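Local structure of sepf-like protein (Archaeoglobus fulgidus, 3ZIE) at residues Arg4-Thr9 / Asn25-Asp30; Arg19-Gly24 / Met69-Ile74; Asp58-Gly63 / Val76-Ile81. The protein probably takes part in cell division, like the SepF proteins that anchor the Z ring to the membrane. The protein carries 1 engineered substitution. All coordinates share one frame; numbering follows the deposited sequence.

Contact 1 of 3, residues Arg4-Thr9 / Asn25-Asp30; sequences RVAEVT and NIVVAD
E7 and D30 bring their carboxylates together through different torsions. The E7 chain leaves with CG opposite the carbonyl carbon (chi1 -71°) and bends again at chi2, which swings OE1 toward the neighbouring strand. D30 holds CG opposite its own N. The two acids cross with their carboxylate planes 77° apart, and E7 OE1 lies 2.8 Å from D30 OD2. Both atoms are acceptors and the pair is not hydrogen-bonded; two like charges this close would probably favour protonation of one of them. D30 OD1 also takes the backbone N-H of A32, and E7 packs on K80 of the second subunit.

The strands run parallel, in the register R4-V27, V5-V28, A6-A29 and E7-D30. R4 N donates to I26 O at 2.8 Å, and A6 N donates to V28 O. In return V28 N reaches R4 O, and D30 N reaches A6 O at 2.7 Å. V8 N closes the ladder on D30 O. A water bridges V8 O and D30 O just beyond it. This pairing belongs to a beta-alpha-beta unit made of strand 2-7, helix 14-22 and strand 26-30.

A6, V27 and A29 share the face under that helix, where A6 and V8 meet I17. V8 CG2 sits 3.8 Å from A29 CB, and A6 CB lies 4.1 Å from V27 CG1. On the same face, R4 turns its end away from strand 26-30 and forms a salt bridge with E20 of the helix. Its NE donates to N79 O of the second subunit, where the sheet continues in parallel beside strand 2-7.

Contact 2 of 3, residues Arg19-Gly24 / Met69-Ile74; sequences REIYDG and MTPTGI. Engineered in segment 69-74: M69 (natural residue Ile).
I21 carries most of the apolar packing against M69 and P71. Its CG1 branch is opposite the carbonyl carbon (chi1 -66°), and chi2 of -69° folds the end of the chain toward the strand. CD1 then rests 3.5 Å from M69 O and 4.0 Å from M69 CB. The other branch, CG2, faces P71 and comes within 4.4 Å of P71 CB. M69 is an engineered residue, modelled as selenomethionine, in place of the natural Ile. Only the root of its side chain meets I21.

The proline ring packs against the carbonyl groups at the end of the helix. P71 CB is 3.5 Å from I21 O, and P71 CG is 3.4 Å from G24 O. These are contacts of ring carbons with backbone oxygens.

The polar link is made by water. One water donates to I21 O at 2.7 Å and accepts from T72 N at 3.2 Å. I21 O also receives G24 N, so two donors and P71 CB gather around it.

Each segment is turned by its own bonds. G24, with positive phi, is the C' residue of a Schellman motif, in which G24 N bonds I21 O and N25 N bonds E20 O. P71 to I74 form a type II turn, closed by I74 N on P71 O. T70 OG1 donates to I74 O at 2.7 Å from above the carbonyl plane, and it also accepts from D58 N.

The contact joins the C-terminal end of helix 14-22 to the end of strand 66-70. V55 of helix 38-55 touches I21, while L48 of that helix touches M69. I26 of strand 26-30 packs on P71 and I74.

Contact 3 of 3, residues Asp58-Gly63 / Val76-Ile81; sequences DIVGLG and VDRNKI
D58 and V76 stand at the closest backbone approach, with their CA atoms 6.7 Å apart. The short strands 58-62 and 76-78 diverge by 47°, and their axes come no nearer than 8.5 Å. They are therefore not paired as neighbours in a sheet. Side chains fill the distance between them.

D58 makes the one hydrogen bond across the contact. Its CG is opposite the backbone N (chi1 -153°), which extends the carboxylate toward V76. OD2 takes V76 N at 3.0 Å on its anti side, in a nearly straight bond. OD1 receives a weak bond from I59 N, which helps to fix the turn of the carboxylate.

V60 and V76 meet tip to tip, with V60 CG2 3.7 Å from V76 CB. R78 arrives from the opposite direction on an extended chain. V60 CG1 lies at the edge of its guanidinium, 3.2 Å from R78 NH1. R78 NH2 stays 4.9 Å from D58 OD1, too far for a salt bridge, though the opposite charges may still attract.

An Asx turn, D77 OD1 accepting N79 N, marks the corner after strand 76-78. Beyond it, K80 reaches E7 of the second subunit. V76, D77 and I81 pair in parallel with a strand of that subunit. The arrangement is that of a C-terminal arm which leaves its own sheet and extends its partner's in the dimer.

All three contacts reach the same four-stranded mixed sheet, ordered 2-7, 26-30, 66-70, 58-62. Contact 1 pairs its first two strands. Contact 2 ties helix 14-22 to the end of strand 66-70. Contact 3 leads from edge strand 58-62 to the C-terminal arm. The centres of contacts 1 and 2 are about 12 Å apart, and V27 meets M69 between them. Contacts 2 and 3 lie about 16 Å apart and join where T70 meets D58. Contacts 1 and 3 do not touch. Contact 1 closes before contact 3 opens, while contact 2 alternates with both. Each also reaches the second subunit, so core and dimer interface are closely connected.

Contact 1 of 3, residues Arg4-Thr9 / Asn25-Asp30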
ATOM      1  N   ARG B   4       4.799  -5.599   3.807  1.00  9.03           N
ATOM      2  CA  ARG B   4       3.961  -6.583   4.506  1.00 10.57           C
ATOM      3  C   ARG B   4       2.615  -5.983   4.940  1.00 10.30           C
ATOM      4  O   ARG B   4       2.572  -4.792   5.268  1.00  9.70           O
ATOM      5  CB  ARG B   4       4.725  -7.144   5.696  1.00 11.55           C
ATOM      6  CG  ARG B   4       4.157  -8.488   6.271  1.00 13.47           C
ATOM      7  CD  ARG B   4       5.258  -9.244   7.033  1.00 14.68           C
ATOM      8  NE  ARG B   4       4.648 -10.342   7.745  1.00 13.25           N
ATOM      9  CZ  ARG B   4       5.082 -10.761   8.911  1.00 14.93           C
ATOM     10  NH1 ARG B   4       6.131 -10.152   9.489  1.00 12.52           N
ATOM     11  NH2 ARG B   4       4.432 -11.773   9.505  1.00 15.66           N
ATOM     12  N   VAL B   5       1.551  -6.793   4.948  1.00  8.71           N
ATOM     13  CA  VAL B   5       0.205  -6.342   5.284  1.00  9.25           C
ATOM     14  C   VAL B   5      -0.101  -6.747   6.737  1.00 11.25           C
ATOM     15  O   VAL B   5       0.199  -7.896   7.120  1.00 10.07           O
ATOM     16  CB  VAL B   5      -0.846  -6.849   4.281  1.00 10.68           C
ATOM     17  CG1 VAL B   5      -2.263  -6.572   4.780  1.00  9.88           C
ATOM     18  CG2 VAL B   5      -0.642  -6.203   2.875  1.00 10.41           C
ATOM     19  N   ALA B   6      -0.594  -5.810   7.577  1.00 10.03           N
ATOM     20  CA  ALA B   6      -0.990  -6.175   8.980  1.00 11.82           C
ATOM     21  C   ALA B   6      -2.510  -6.109   9.124  1.00 12.90           C
ATOM     22  O   ALA B   6      -3.119  -5.210   8.592  1.00 14.04           O
ATOM     23  CB  ALA B   6      -0.345  -5.232  10.014  1.00 10.90           C
ATOM     24  N   GLU B   7      -3.110  -7.092   9.809  1.00 14.10           N
ATOM     25  CA  GLU B   7      -4.545  -7.089  10.127  1.00 13.29           C
ATOM     26  C   GLU B   7      -4.614  -6.674  11.580  1.00 13.31           C
ATOM     27  O   GLU B   7      -4.249  -7.468  12.470  1.00 13.82           O
ATOM     28  CB  GLU B   7      -5.116  -8.499   9.947  1.00 14.92           C
ATOM     29  CG  GLU B   7      -5.196  -8.914   8.473  1.00 17.24           C
ATOM     30  CD  GLU B   7      -6.036  -7.987   7.548  1.00 19.90           C
ATOM     31  OE1 GLU B   7      -6.985  -7.297   7.981  1.00 22.25           O
ATOM     32  OE2 GLU B   7      -5.777  -7.949   6.326  1.00 21.09           O
ATOM     33  N   VAL B   8      -4.907  -5.395  11.815  1.00 12.52           N
ATOM     34  CA  VAL B   8      -4.761  -4.836  13.173  1.00 14.14           C
ATOM     35  C   VAL B   8      -6.086  -5.068  13.906  1.00 15.08           C
ATOM     36  O   VAL B   8      -7.112  -4.469  13.524  1.00 14.93           O
ATOM     37  CB  VAL B   8      -4.419  -3.302  13.167  1.00 13.51           C
ATOM     38  CG1 VAL B   8      -4.323  -2.772  14.641  1.00 14.82           C
ATOM     39  CG2 VAL B   8      -3.105  -3.063  12.423  1.00 12.75           C
ATOM     40  N   THR B   9      -6.054  -5.926  14.918  1.00 16.63           N
ATOM     41  CA  THR B   9      -7.278  -6.229  15.699  1.00 18.19           C
ATOM     42  C   THR B   9      -7.222  -5.764  17.166  1.00 19.59           C
ATOM     43  O   THR B   9      -8.154  -6.033  17.947  1.00 20.02           O
ATOM     44  CB  THR B   9      -7.556  -7.745  15.693  1.00 18.40           C
ATOM     45  OG1 THR B   9      -6.341  -8.438  16.009  1.00 20.62           O
ATOM     46  CG2 THR B   9      -8.044  -8.159  14.306  1.00 18.24           C
ATOM     47  N   ASN B  25      11.529  -2.242   6.193  1.00  8.03           N
ATOM     48  CA  ASN B  25      10.372  -2.683   5.382  1.00  8.62           C
ATOM     49  C   ASN B  25       9.158  -1.747   5.498  1.00  8.60           C
ATOM     50  O   ASN B  25       9.114  -0.904   6.410  1.00  7.21           O
ATOM     51  CB  ASN B  25      10.032  -4.141   5.712  1.00  7.75           C
ATOM     52  CG  ASN B  25      11.202  -5.072   5.422  1.00  9.59           C
ATOM     53  OD1 ASN B  25      11.559  -5.965   6.245  1.00 12.09           O
ATOM     54  ND2 ASN B  25      11.826  -4.876   4.274  1.00  5.86           N
ATOM     55  N   ILE B  26       8.186  -1.918   4.582  1.00  7.62           N
ATOM     56  CA  ILE B  26       6.975  -1.076   4.490  1.00  7.01           C
ATOM     57  C   ILE B  26       5.827  -1.923   5.047  1.00  8.41           C
ATOM     58  O   ILE B  26       5.743  -3.140   4.756  1.00  8.21           O
ATOM     59  CB  ILE B  26       6.702  -0.641   3.052  1.00  7.78           C
ATOM     60  CG1 ILE B  26       7.845   0.306   2.578  1.00  8.38           C
ATOM     61  CG2 ILE B  26       5.236   0.033   2.849  1.00  7.48           C
ATOM     62  CD1 ILE B  26       7.942   0.453   1.094  1.00  9.25           C
ATOM     63  N   VAL B  27       4.974  -1.310   5.867  1.00  6.67           N
ATOM     64  CA  VAL B  27       3.795  -2.006   6.373  1.00  7.01           C
ATOM     65  C   VAL B  27       2.539  -1.271   5.948  1.00  7.62           C
ATOM     66  O   VAL B  27       2.454  -0.032   6.111  1.00  7.26           O
ATOM     67  CB  VAL B  27       3.786  -2.091   7.911  1.00  7.72           C
ATOM     68  CG1 VAL B  27       2.481  -2.753   8.410  1.00  8.65           C
ATOM     69  CG2 VAL B  27       5.016  -2.838   8.417  1.00  7.84           C
ATOM     70  N   VAL B  28       1.588  -2.019   5.388  1.00  7.09           N
ATOM     71  CA  VAL B  28       0.266  -1.487   5.105  1.00  8.42           C
ATOM     72  C   VAL B  28      -0.638  -2.149   6.154  1.00  9.85           C
ATOM     73  O   VAL B  28      -0.777  -3.376   6.224  1.00 10.58           O
ATOM     74  CB  VAL B  28      -0.191  -1.767   3.663  1.00  8.99           C
ATOM     75  CG1 VAL B  28      -1.649  -1.154   3.397  1.00 10.42           C
ATOM     76  CG2 VAL B  28       0.779  -1.111   2.670  1.00  8.78           C
ATOM     77  N   ALA B  29      -1.201  -1.338   7.043  1.00 11.06           N
ATOM     78  CA  ALA B  29      -1.997  -1.878   8.168  1.00 12.40           C
ATOM     79  C   ALA B  29      -3.494  -1.711   7.939  1.00 13.33           C
ATOM     80  O   ALA B  29      -3.982  -0.592   7.617  1.00 13.86           O
ATOM     81  CB  ALA B  29      -1.551  -1.192   9.470  1.00 12.36           C
ATOM     82  N   ASP B  30      -4.239  -2.821   8.095  1.00 13.53           N
ATOM     83  CA  ASP B  30      -5.681  -2.781   7.987  1.00 13.05           C
ATOM     84  C   ASP B  30      -6.205  -2.477   9.369  1.00 12.33           C
ATOM     85  O   ASP B  30      -5.940  -3.252  10.286  1.00 12.46           O
ATOM     86  CB  ASP B  30      -6.220  -4.143   7.523  1.00 14.56           C
ATOM     87  CG  ASP B  30      -7.722  -4.117   7.248  1.00 18.13           C
ATOM     88  OD1 ASP B  30      -8.378  -3.094   7.480  1.00 20.70           O
ATOM     89  OD2 ASP B  30      -8.274  -5.126   6.741  1.00 23.96           O
TER
HETATM   90  O   HOH W   1      -8.474  -4.502  11.001  1.00 19.17           O

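Contact 2 of 3, residues Arg19-Gly24 / Met69-Ile74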
ATOM      1  N   ARG B  19       8.868  -3.825  14.417  1.00  9.60           N
ATOM      2  CA  ARG B  19      10.009  -4.622  14.004  1.00 11.11           C
ATOM      3  C   ARG B  19      10.239  -4.553  12.484  1.00  9.64           C
ATOM      4  O   ARG B  19      11.386  -4.396  12.027  1.00  9.97           O
ATOM      5  CB  ARG B  19       9.867  -6.097  14.441  1.00 11.39           C
ATOM      6  CG  ARG B  19      10.874  -6.558  15.486  1.00 20.33           C
ATOM      7  CD  ARG B  19      10.527  -7.996  16.032  1.00 24.66           C
ATOM      8  NE  ARG B  19       9.934  -7.839  17.362  1.00 28.42           N
ATOM      9  CZ  ARG B  19       8.710  -8.221  17.753  1.00 27.36           C
ATOM     10  NH1 ARG B  19       7.878  -8.906  16.960  1.00 25.09           N
ATOM     11  NH2 ARG B  19       8.359  -7.945  18.999  1.00 28.38           N
ATOM     12  N   GLU B  20       9.166  -4.655  11.713  1.00  8.37           N
ATOM     13  CA  GLU B  20       9.269  -4.561  10.223  1.00  8.81           C
ATOM     14  C   GLU B  20       9.775  -3.191   9.722  1.00  8.53           C
ATOM     15  O   GLU B  20      10.667  -3.113   8.877  1.00  9.93           O
ATOM     16  CB  GLU B  20       7.906  -4.938   9.585  1.00  8.86           C
ATOM     17  CG  GLU B  20       7.585  -6.414   9.761  1.00 11.94           C
ATOM     18  CD  GLU B  20       8.437  -7.305   8.818  1.00 16.70           C
ATOM     19  OE1 GLU B  20       9.491  -6.851   8.335  1.00 17.32           O
ATOM     20  OE2 GLU B  20       8.049  -8.463   8.555  1.00 18.42           O
ATOM     21  N   ILE B  21       9.250  -2.117  10.295  1.00  8.37           N
ATOM     22  CA  ILE B  21       9.694  -0.744   9.995  1.00  9.15           C
ATOM     23  C   ILE B  21      11.182  -0.536  10.353  1.00 10.46           C
ATOM     24  O   ILE B  21      11.964   0.004   9.524  1.00  8.60           O
ATOM     25  CB  ILE B  21       8.749   0.322  10.714  1.00  8.92           C
ATOM     26  CG1 ILE B  21       7.328   0.263  10.114  1.00  9.75           C
ATOM     27  CG2 ILE B  21       9.337   1.757  10.582  1.00  7.85           C
ATOM     28  CD1 ILE B  21       7.227   0.789   8.617  1.00  5.64           C
ATOM     29  N   TYR B  22      11.573  -0.989  11.554  1.00 10.50           N
ATOM     30  CA  TYR B  22      12.966  -0.957  11.984  1.00 11.01           C
ATOM     31  C   TYR B  22      13.840  -1.802  11.067  1.00 12.30           C
ATOM     32  O   TYR B  22      15.013  -1.511  10.911  1.00 14.28           O
ATOM     33  CB  TYR B  22      13.120  -1.394  13.477  1.00 11.91           C
ATOM     34  CG  TYR B  22      12.685  -0.297  14.467  1.00 14.87           C
ATOM     35  CD1 TYR B  22      13.294   0.931  14.457  1.00 17.19           C
ATOM     36  CD2 TYR B  22      11.656  -0.496  15.394  1.00 16.96           C
ATOM     37  CE1 TYR B  22      12.895   1.973  15.330  1.00 18.57           C
ATOM     38  CE2 TYR B  22      11.257   0.557  16.291  1.00 18.40           C
ATOM     39  CZ  TYR B  22      11.886   1.778  16.218  1.00 18.52           C
ATOM     40  OH  TYR B  22      11.575   2.831  17.069  1.00 21.37           O
ATOM     41  N   ASP B  23      13.273  -2.824  10.441  1.00 12.32           N
ATOM     42  CA  ASP B  23      14.020  -3.663   9.496  1.00 13.40           C
ATOM     43  C   ASP B  23      14.141  -3.001   8.098  1.00 12.31           C
ATOM     44  O   ASP B  23      14.709  -3.584   7.177  1.00 10.82           O
ATOM     45  CB  ASP B  23      13.368  -5.052   9.333  1.00 13.41           C
ATOM     46  CG  ASP B  23      13.598  -5.975  10.499  1.00 16.10           C
ATOM     47  OD1 ASP B  23      14.528  -5.803  11.292  1.00 19.28           O
ATOM     48  OD2 ASP B  23      12.785  -6.889  10.630  1.00 19.17           O
ATOM     49  N   GLY B  24      13.548  -1.809   7.939  1.00 11.26           N
ATOM     50  CA  GLY B  24      13.615  -1.089   6.679  1.00  9.51           C
ATOM     51  C   GLY B  24      12.513  -1.493   5.700  1.00  8.54           C
ATOM     52  O   GLY B  24      12.596  -1.169   4.494  1.00  8.49           O
HETATM   53  N   MSE B  69       2.564   2.764   6.225  1.00 10.46           N
HETATM   54  CA  MSE B  69       3.693   3.194   7.045  1.00 12.61           C
HETATM   55  C   MSE B  69       4.991   2.902   6.355  1.00 11.63           C
HETATM   56  O   MSE B  69       5.217   1.758   5.914  1.00 11.19           O
HETATM   57  CB  MSE B  69       3.627   2.422   8.370  1.00 12.09           C
HETATM   58  CG  MSE B  69       2.315   2.809   9.131  1.00 17.01           C
HETATM   59 SE   MSE B  69       2.696   1.922  10.743  1.00 31.11          SE
HETATM   60  CE  MSE B  69       4.068   3.544  11.094  1.00  9.36           C
ATOM     61  N   THR B  70       5.874   3.902   6.266  1.00 11.51           N
ATOM     62  CA  THR B  70       7.152   3.674   5.559  1.00  9.92           C
ATOM     63  C   THR B  70       8.345   3.830   6.507  1.00  9.78           C
ATOM     64  O   THR B  70       8.232   4.579   7.513  1.00 10.32           O
ATOM     65  CB  THR B  70       7.346   4.647   4.407  1.00 11.14           C
ATOM     66  OG1 THR B  70       7.257   5.983   4.891  1.00 12.20           O
ATOM     67  CG2 THR B  70       6.263   4.444   3.326  1.00 11.80           C
ATOM     68  N   PRO B  71       9.479   3.170   6.184  1.00  8.76           N
ATOM     69  CA  PRO B  71      10.653   3.296   7.005  1.00  8.39           C
ATOM     70  C   PRO B  71      11.502   4.501   6.591  1.00  9.73           C
ATOM     71  O   PRO B  71      11.141   5.235   5.649  1.00  8.78           O
ATOM     72  CB  PRO B  71      11.424   2.001   6.677  1.00  8.71           C
ATOM     73  CG  PRO B  71      11.157   1.858   5.154  1.00  7.27           C
ATOM     74  CD  PRO B  71       9.674   2.150   5.107  1.00  7.43           C
ATOM     75  N   THR B  72      12.641   4.687   7.263  1.00  8.99           N
ATOM     76  CA  THR B  72      13.458   5.902   7.051  1.00  9.29           C
ATOM     77  C   THR B  72      13.725   6.074   5.555  1.00 10.79           C
ATOM     78  O   THR B  72      14.098   5.092   4.868  1.00  9.93           O
ATOM     79  CB  THR B  72      14.814   5.742   7.770  1.00 10.22           C
ATOM     80  OG1 THR B  72      14.579   5.322   9.117  1.00 10.35           O
ATOM     81  CG2 THR B  72      15.659   7.082   7.773  1.00  8.39           C
ATOM     82  N   GLY B  73      13.516   7.294   5.052  1.00 10.78           N
ATOM     83  CA  GLY B  73      13.949   7.657   3.678  1.00 12.85           C
ATOM     84  C   GLY B  73      12.994   7.163   2.590  1.00 15.21           C
ATOM     85  O   GLY B  73      13.332   7.229   1.394  1.00 16.84           O
ATOM     86  N   ILE B  74      11.852   6.598   2.978  1.00 12.41           N
ATOM     87  CA  ILE B  74      10.795   6.257   1.986  1.00 12.96           C
ATOM     88  C   ILE B  74       9.614   7.131   2.371  1.00 12.20           C
ATOM     89  O   ILE B  74       9.264   7.226   3.550  1.00 11.91           O
ATOM     90  CB  ILE B  74      10.455   4.725   1.893  1.00 10.94           C
ATOM     91  CG1 ILE B  74      11.719   3.904   1.494  1.00 11.26           C
ATOM     92  CG2 ILE B  74       9.233   4.485   0.931  1.00 11.02           C
ATOM     93  CD1 ILE B  74      11.601   2.327   1.527  1.00 10.18           C
TER
HETATM   94  O   HOH W   2      13.086   2.421   9.423  1.00 10.63           O

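Contact 3 of 3, residues Asp58-Gly63 / Val76-Ile81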
ATOM      1  N   ASP B  58       7.152   7.847   7.250  1.00 10.76           N
ATOM      2  CA  ASP B  58       5.918   8.513   6.943  1.00 11.59           C
ATOM      3  C   ASP B  58       4.741   7.611   7.382  1.00 11.66           C
ATOM      4  O   ASP B  58       4.904   6.388   7.549  1.00  9.74           O
ATOM      5  CB  ASP B  58       5.873   8.752   5.445  1.00 11.50           C
ATOM      6  CG  ASP B  58       5.026   9.931   5.066  1.00 17.26           C
ATOM      7  OD1 ASP B  58       4.321  10.499   5.951  1.00 15.58           O
ATOM      8  OD2 ASP B  58       5.062  10.296   3.844  1.00 19.79           O
ATOM      9  N   ILE B  59       3.569   8.201   7.588  1.00 10.26           N
ATOM     10  CA  ILE B  59       2.378   7.384   7.848  1.00 11.48           C
ATOM     11  C   ILE B  59       1.214   8.119   7.230  1.00 12.05           C
ATOM     12  O   ILE B  59       1.032   9.300   7.544  1.00 12.21           O
ATOM     13  CB  ILE B  59       2.159   7.152   9.359  1.00 11.95           C
ATOM     14  CG1 ILE B  59       0.873   6.386   9.645  1.00 12.55           C
ATOM     15  CG2 ILE B  59       2.128   8.517  10.173  1.00 11.93           C
ATOM     16  CD1 ILE B  59       0.801   5.923  11.100  1.00 18.27           C
ATOM     17  N   VAL B  60       0.460   7.466   6.347  1.00 10.53           N
ATOM     18  CA  VAL B  60      -0.573   8.152   5.567  1.00 11.76           C
ATOM     19  C   VAL B  60      -1.832   7.243   5.546  1.00 11.85           C
ATOM     20  O   VAL B  60      -1.708   6.050   5.307  1.00  9.58           O
ATOM     21  CB  VAL B  60      -0.015   8.378   4.141  1.00 12.53           C
ATOM     22  CG1 VAL B  60      -1.031   8.978   3.234  1.00 15.08           C
ATOM     23  CG2 VAL B  60       1.218   9.365   4.193  1.00 14.09           C
ATOM     24  N   GLY B  61      -3.022   7.794   5.754  1.00 10.95           N
ATOM     25  CA  GLY B  61      -4.248   7.011   5.608  1.00 12.58           C
ATOM     26  C   GLY B  61      -4.452   6.626   4.145  1.00 13.54           C
ATOM     27  O   GLY B  61      -4.066   7.383   3.248  1.00 14.56           O
ATOM     28  N   LEU B  62      -5.056   5.462   3.906  1.00 12.62           N
ATOM     29  CA  LEU B  62      -5.361   4.971   2.540  1.00 13.09           C
ATOM     30  C   LEU B  62      -6.833   4.567   2.619  1.00 13.59           C
ATOM     31  O   LEU B  62      -7.182   3.576   3.264  1.00 13.53           O
ATOM     32  CB  LEU B  62      -4.475   3.767   2.153  1.00 10.62           C
ATOM     33  CG  LEU B  62      -4.850   3.020   0.864  1.00 12.98           C
ATOM     34  CD1 LEU B  62      -4.479   3.844  -0.360  1.00 11.45           C
ATOM     35  CD2 LEU B  62      -4.227   1.654   0.827  1.00 11.72           C
ATOM     36  N   GLY B  63      -7.697   5.360   2.013  1.00 14.87           N
ATOM     37  CA  GLY B  63      -9.143   5.222   2.250  1.00 17.65           C
ATOM     38  C   GLY B  63      -9.493   5.297   3.739  1.00 19.25           C
ATOM     39  O   GLY B  63      -8.821   5.951   4.548  1.00 19.20           O
ATOM     40  N   VAL B  76       5.635   8.875   1.226  1.00 14.76           N
ATOM     41  CA  VAL B  76       4.446   8.720   0.400  1.00 15.30           C
ATOM     42  C   VAL B  76       4.282   9.987  -0.405  1.00 16.36           C
ATOM     43  O   VAL B  76       4.235  11.079   0.160  1.00 17.63           O
ATOM     44  CB  VAL B  76       3.203   8.473   1.256  1.00 15.86           C
ATOM     45  CG1 VAL B  76       1.941   8.312   0.364  1.00 15.49           C
ATOM     46  CG2 VAL B  76       3.391   7.227   2.123  1.00 14.31           C
ATOM     47  N   ASP B  77       4.239   9.880  -1.725  1.00 15.80           N
ATOM     48  CA  ASP B  77       3.879  11.040  -2.563  1.00 16.20           C
ATOM     49  C   ASP B  77       2.353  11.198  -2.463  1.00 16.85           C
ATOM     50  O   ASP B  77       1.592  10.336  -2.930  1.00 18.51           O
ATOM     51  CB  ASP B  77       4.350  10.810  -3.989  1.00 16.19           C
ATOM     52  CG  ASP B  77       3.910  11.891  -4.953  1.00 16.40           C
ATOM     53  OD1 ASP B  77       3.363  12.928  -4.491  1.00 14.52           O
ATOM     54  OD2 ASP B  77       4.094  11.671  -6.189  1.00 19.02           O
ATOM     55  N   ARG B  78       1.908  12.281  -1.816  1.00 16.85           N
ATOM     56  CA  ARG B  78       0.456  12.530  -1.582  1.00 16.90           C
ATOM     57  C   ARG B  78      -0.327  13.053  -2.789  1.00 16.81           C
ATOM     58  O   ARG B  78      -1.541  13.153  -2.738  1.00 17.12           O
ATOM     59  CB  ARG B  78       0.268  13.536  -0.492  1.00 18.30           C
ATOM     60  CG  ARG B  78       0.667  13.038   0.926  1.00 20.66           C
ATOM     61  CD  ARG B  78       0.518  14.261   1.821  1.00 23.64           C
ATOM     62  NE  ARG B  78       0.573  14.008   3.258  1.00 29.54           N
ATOM     63  CZ  ARG B  78       0.014  12.987   3.873  1.00 28.09           C
ATOM     64  NH1 ARG B  78      -0.659  12.115   3.165  1.00 31.32           N
ATOM     65  NH2 ARG B  78       0.121  12.864   5.193  1.00 31.24           N
ATOM     66  N   ASN B  79       0.362  13.364  -3.878  1.00 15.39           N
ATOM     67  CA  ASN B  79      -0.347  13.710  -5.115  1.00 14.26           C
ATOM     68  C   ASN B  79      -0.736  12.410  -5.856  1.00 14.26           C
ATOM     69  O   ASN B  79       0.143  11.732  -6.343  1.00 13.15           O
ATOM     70  CB  ASN B  79       0.606  14.506  -6.011  1.00 15.49           C
ATOM     71  CG  ASN B  79      -0.020  14.871  -7.363  1.00 16.91           C
ATOM     72  OD1 ASN B  79      -1.161  15.308  -7.441  1.00 18.63           O
ATOM     73  ND2 ASN B  79       0.737  14.652  -8.434  1.00 20.07           N
ATOM     74  N   LYS B  80      -2.022  12.069  -5.961  1.00 12.37           N
ATOM     75  CA  LYS B  80      -2.395  10.786  -6.580  1.00 13.34           C
ATOM     76  C   LYS B  80      -2.150  10.769  -8.076  1.00 12.60           C
ATOM     77  O   LYS B  80      -2.044  11.828  -8.705  1.00 13.08           O
ATOM     78  CB  LYS B  80      -3.853  10.463  -6.256  1.00 13.50           C
ATOM     79  CG  LYS B  80      -3.962  10.159  -4.759  1.00 15.92           C
ATOM     80  CD  LYS B  80      -5.349  10.012  -4.277  1.00 20.16           C
ATOM     81  CE  LYS B  80      -5.288  10.175  -2.751  1.00 20.91           C
ATOM     82  NZ  LYS B  80      -6.418   9.436  -2.313  1.00 26.84           N
ATOM     83  N   ILE B  81      -2.084   9.577  -8.643  1.00 12.85           N
ATOM     84  CA  ILE B  81      -2.174   9.414 -10.102  1.00 12.41           C
ATOM     85  C   ILE B  81      -3.638   9.425 -10.453  1.00 15.79           C
ATOM     86  O   ILE B  81      -4.430   8.675  -9.860  1.00 14.49           O
ATOM     87  CB  ILE B  81      -1.565   8.056 -10.560  1.00 11.47           C
ATOM     88  CG1 ILE B  81      -0.063   8.000 -10.212  1.00 11.69           C
ATOM     89  CG2 ILE B  81      -1.834   7.836 -12.092  1.00 10.77           C
ATOM     90  CD1 ILE B  81       0.577   6.517 -10.364  1.00 12.70           C
TER